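Local atomic coordinates of cyclic pyranopterin monophosphate synthase 2 (Mycobacterium tuberculosis, PDB entry 4FDF), a protein that probably catalyses the conversion of a cyclic dihydroguanosine triphosphate into cyclic pyranopterin monophosphate, with release of diphosphate, in molybdenum cofactor biosynthesis. Residues B[110-115]-B[121-126]; B[134-139]-B[144-149]. One frame throughout, in Å; residues are numbered along the deposited sequence.

Contact 1: residues B[110-115]-B[121-126]; sequences ATVRST and EMEALT
Strand 110-115 and the first turn and a half of helix 121-139 (residues 121-126) run roughly antiparallel, their directions 148° apart, and their axes come within 7.5 Å, with Ala110 and Ala124 nearest in the backbone. Val112 carries the contact, one methyl to each of two helix residues. Val112 CG2 lies over the helix backbone at Ala124, 3.6 Å from Ala124 N, and meets Ala124 CB at 3.8 Å. Val112 CG1 stands anti to the backbone N (chi1 178°) and touches the aliphatic part of Glu123, 4.0 Å from Glu123 CG. The side chains of Val112 and Glu123 cross at about a right angle. Further back on the strand, Ala110 CB packs on Ala124 O at 3.5 Å. No hydrogen bond joins strand and helix. Within the helix, Met122 O accepts from Thr126 N and Thr126 OG1, which reach it from opposite faces of its plane. Met122 and Glu123 belong to the predicted substrate site, and the Glu123 side chain lies about 6 Å from that of Cys87. The strand pairs with strands 35-46 and 92-101. The helix also packs on helix 65-83 through Thr126 and on strand 147-156 through Leu125.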
# COMPACT_ATOMS: atom_id res chain seq x y z
N ALA B 110 7.96 -1.59 -21.65
CA ALA B 110 8.29 -2.25 -20.40
C ALA B 110 8.59 -3.73 -20.61
O ALA B 110 7.85 -4.44 -21.29
CB ALA B 110 7.19 -2.06 -19.37
N THR B 111 9.70 -4.18 -20.04
CA THR B 111 10.14 -5.57 -20.10
C THR B 111 10.15 -6.11 -18.68
O THR B 111 10.79 -5.53 -17.80
CB THR B 111 11.53 -5.70 -20.77
OG1 THR B 111 11.44 -5.28 -22.13
CG2 THR B 111 12.05 -7.14 -20.73
N VAL B 112 9.40 -7.19 -18.45
CA VAL B 112 9.25 -7.77 -17.13
C VAL B 112 9.70 -9.22 -17.18
O VAL B 112 9.36 -9.96 -18.11
CB VAL B 112 7.78 -7.69 -16.60
CG1 VAL B 112 7.65 -8.37 -15.22
CG2 VAL B 112 7.31 -6.24 -16.48
N ARG B 113 10.49 -9.63 -16.19
CA ARG B 113 10.92 -11.02 -16.07
C ARG B 113 10.52 -11.58 -14.71
O ARG B 113 10.52 -10.87 -13.68
CB ARG B 113 12.44 -11.15 -16.32
CG ARG B 113 12.85 -10.91 -17.79
CD ARG B 113 14.33 -10.52 -17.96
NE ARG B 113 14.71 -9.38 -17.12
CZ ARG B 113 14.92 -8.13 -17.55
NH1 ARG B 113 14.81 -7.81 -18.84
NH2 ARG B 113 15.26 -7.19 -16.67
N SER B 114 10.16 -12.87 -14.72
CA SER B 114 9.73 -13.57 -13.51
C SER B 114 9.87 -15.09 -13.62
O SER B 114 9.67 -15.68 -14.69
CB SER B 114 8.27 -13.24 -13.19
OG SER B 114 7.83 -13.98 -12.07
N THR B 115 10.19 -15.72 -12.50
CA THR B 115 10.15 -17.16 -12.37
C THR B 115 8.93 -17.51 -11.55
O THR B 115 8.99 -17.46 -10.31
CB THR B 115 11.42 -17.70 -11.67
OG1 THR B 115 12.57 -17.16 -12.32
CG2 THR B 115 11.46 -19.23 -11.72
N GLU B 121 2.42 -10.43 -18.22
CA GLU B 121 1.99 -9.37 -19.12
C GLU B 121 1.21 -8.25 -18.42
O GLU B 121 1.25 -7.11 -18.87
CB GLU B 121 1.22 -9.93 -20.33
CG GLU B 121 -0.14 -10.57 -20.03
CD GLU B 121 -0.07 -12.07 -19.74
OE1 GLU B 121 -1.07 -12.76 -20.02
OE2 GLU B 121 0.95 -12.55 -19.21
N MET B 122 0.55 -8.56 -17.31
CA MET B 122 -0.19 -7.53 -16.56
C MET B 122 0.72 -6.48 -15.94
O MET B 122 0.44 -5.27 -16.01
CB MET B 122 -1.11 -8.15 -15.50
CG MET B 122 -2.36 -8.85 -16.06
SD MET B 122 -3.25 -7.96 -17.38
CE MET B 122 -3.45 -6.32 -16.67
N GLU B 123 1.82 -6.94 -15.35
CA GLU B 123 2.79 -6.04 -14.75
C GLU B 123 3.48 -5.19 -15.82
O GLU B 123 3.69 -3.99 -15.60
CB GLU B 123 3.81 -6.77 -13.86
CG GLU B 123 3.85 -8.29 -13.99
CD GLU B 123 2.65 -9.01 -13.38
OE1 GLU B 123 2.32 -8.79 -12.19
OE2 GLU B 123 2.03 -9.82 -14.10
N ALA B 124 3.81 -5.80 -16.96
CA ALA B 124 4.35 -5.05 -18.08
C ALA B 124 3.39 -3.93 -18.54
O ALA B 124 3.83 -2.79 -18.74
CB ALA B 124 4.70 -5.98 -19.25
N LEU B 125 2.11 -4.27 -18.69
CA LEU B 125 1.09 -3.28 -19.08
C LEU B 125 0.88 -2.18 -18.03
O LEU B 125 0.69 -1.01 -18.37
CB LEU B 125 -0.24 -3.99 -19.36
CG LEU B 125 -0.32 -4.86 -20.61
CD1 LEU B 125 -1.51 -5.81 -20.49
CD2 LEU B 125 -0.40 -4.03 -21.89
N THR B 126 0.91 -2.58 -16.76
CA THR B 126 0.76 -1.66 -15.63
C THR B 126 1.90 -0.62 -15.57
O THR B 126 1.67 0.59 -15.39
CB THR B 126 0.62 -2.47 -14.31
OG1 THR B 126 -0.58 -3.25 -14.36
CG2 THR B 126 0.58 -1.58 -13.09

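Contact 2: residues B[134-139]-B[144-149]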
# COMPACT_ATOMS: atom_id res chain seq x y z
N THR B 134 2.55 9.15 -15.60
CA THR B 134 3.57 9.97 -14.97
C THR B 134 4.18 10.95 -15.97
O THR B 134 4.44 12.10 -15.63
CB THR B 134 4.64 9.10 -14.30
OG1 THR B 134 4.01 8.33 -13.27
CG2 THR B 134 5.73 9.97 -13.69
N LEU B 135 4.40 10.49 -17.20
CA LEU B 135 4.83 11.41 -18.25
C LEU B 135 3.82 12.54 -18.38
O LEU B 135 4.19 13.71 -18.35
CB LEU B 135 5.00 10.71 -19.59
CG LEU B 135 6.24 9.85 -19.76
CD1 LEU B 135 6.26 9.34 -21.19
CD2 LEU B 135 7.55 10.60 -19.42
N TYR B 136 2.54 12.18 -18.50
CA TYR B 136 1.49 13.17 -18.63
C TYR B 136 1.48 14.15 -17.45
O TYR B 136 1.29 15.35 -17.63
CB TYR B 136 0.12 12.51 -18.81
CG TYR B 136 -0.98 13.53 -18.97
CD1 TYR B 136 -1.81 13.86 -17.91
CD2 TYR B 136 -1.16 14.19 -20.18
CE1 TYR B 136 -2.82 14.82 -18.05
CE2 TYR B 136 -2.16 15.15 -20.33
CZ TYR B 136 -2.99 15.46 -19.26
OH TYR B 136 -3.98 16.41 -19.40
N ASP B 137 1.69 13.64 -16.23
CA ASP B 137 1.76 14.53 -15.08
C ASP B 137 2.90 15.56 -15.23
O ASP B 137 2.78 16.69 -14.78
CB ASP B 137 1.94 13.74 -13.78
CG ASP B 137 1.87 14.64 -12.55
OD1 ASP B 137 0.82 15.30 -12.36
OD2 ASP B 137 2.87 14.73 -11.81
N MET B 138 4.00 15.15 -15.86
CA MET B 138 5.16 16.01 -16.00
C MET B 138 4.97 17.05 -17.11
O MET B 138 5.63 18.09 -17.09
CB MET B 138 6.42 15.18 -16.28
CG MET B 138 6.74 14.10 -15.24
SD MET B 138 7.42 14.70 -13.68
CE MET B 138 5.95 15.30 -12.91
N ILE B 139 4.09 16.76 -18.07
CA ILE B 139 3.98 17.61 -19.26
C ILE B 139 2.64 18.34 -19.39
O ILE B 139 2.51 19.20 -20.25
CB ILE B 139 4.33 16.83 -20.58
CG1 ILE B 139 3.22 15.86 -20.99
CG2 ILE B 139 5.67 16.10 -20.47
CD1 ILE B 139 2.32 16.39 -22.08
N PRO B 144 -1.72 20.09 -22.06
CA PRO B 144 -2.80 19.35 -21.39
C PRO B 144 -3.64 18.50 -22.35
O PRO B 144 -4.38 17.61 -21.91
CB PRO B 144 -3.66 20.46 -20.76
CG PRO B 144 -3.38 21.68 -21.58
CD PRO B 144 -1.94 21.55 -22.04
N GLY B 145 -3.53 18.77 -23.65
CA GLY B 145 -4.24 18.01 -24.68
C GLY B 145 -3.58 16.69 -25.07
O GLY B 145 -4.12 15.94 -25.89
N ALA B 146 -2.42 16.40 -24.48
CA ALA B 146 -1.72 15.14 -24.75
C ALA B 146 -2.61 13.96 -24.42
O ALA B 146 -3.50 14.05 -23.56
CB ALA B 146 -0.40 15.07 -23.98
N LEU B 147 -2.41 12.85 -25.12
CA LEU B 147 -3.19 11.66 -24.84
C LEU B 147 -2.34 10.40 -24.84
O LEU B 147 -1.23 10.38 -25.39
CB LEU B 147 -4.41 11.53 -25.77
CG LEU B 147 -4.34 11.31 -27.28
CD1 LEU B 147 -3.50 12.38 -27.98
CD2 LEU B 147 -3.87 9.90 -27.64
N ILE B 148 -2.86 9.37 -24.20
CA ILE B 148 -2.16 8.11 -24.00
C ILE B 148 -2.81 7.05 -24.90
O ILE B 148 -4.02 6.81 -24.83
CB ILE B 148 -2.19 7.67 -22.51
CG1 ILE B 148 -1.38 8.67 -21.65
CG2 ILE B 148 -1.65 6.26 -22.34
CD1 ILE B 148 -1.68 8.58 -20.14
N ASP B 149 -1.99 6.43 -25.74
CA ASP B 149 -2.47 5.63 -26.85
C ASP B 149 -1.76 4.28 -26.93
O ASP B 149 -0.63 4.13 -26.46
CB ASP B 149 -2.20 6.40 -28.15
CG ASP B 149 -3.45 6.62 -28.99
OD1 ASP B 149 -4.55 6.23 -28.55
OD2 ASP B 149 -3.31 7.20 -30.09
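The last turns of helix 121-139 face the loop and strand start of 144-149, with the CA atoms of Tyr136 and Ala146 7.2 Å apart and those of Ile139 and Pro144 7.3 Å apart. This is an alpha-to-beta connection of the ferredoxin-like fold: the chain leaves the helix, turns, and enters strand 147-156 of the antiparallel sheet. Tyr136, Ile139 and Ala146 meet between helix and loop. Tyr136 points its ring at the loop, its CG anti to the backbone N (chi1 -179°). Ala146 CB lies at the ring edge, close to the ring plane, 4.0 Å from Tyr136 CD2. Farther along the ring, Tyr136 CE2 comes to 3.7 Å from Ala146 O. Ile139 meets the same methyl with the end of its longer branch, CD1 to Ala146 CB at 3.6 Å. The methyl of Ala146 is thus shared by an aromatic and an aliphatic neighbour. Ile139 and Ala146 both also touch Thr47, just past the end of strand 35-46, which pairs with strand 147-156 here through Leu147 with Arg46 and Asp149 with Ile44. Leu125 of the second subunit packs on Tyr136. Asp137 and Met138 pack on Met122 and Leu86 of the second subunit, predicted substrate residues, consistent with a site near the subunit interface. The one hydrogen bond between the segments runs from Tyr136 OH to Pro144 O, 2.8 Å long, with a C=O...OH angle of 123° and the donor tilted 19° from the carbonyl plane.

Overall arrangement
From the N terminus, strand 35-46, helices 49-57 and 65-83 and strand 92-101 come before either contact. Strand 105-116 then leads through a short connection into helix 121-139, and contact 1 closes that loop. The chain follows the helix to its end, turns, and enters strand 147-156, where contact 2 closes a second loop. The two loops are in series and neither nest nor cross. The centres of contacts 1 and 2 are about 22 Å apart, on opposite sides of the chain's centre. Contact 1 joins the start of helix 121-139 to the sheet; contact 2 joins its end to the loop that enters the sheet at strand 147-156. Both also touch the second subunit of the hexamer, a trimer of dimers.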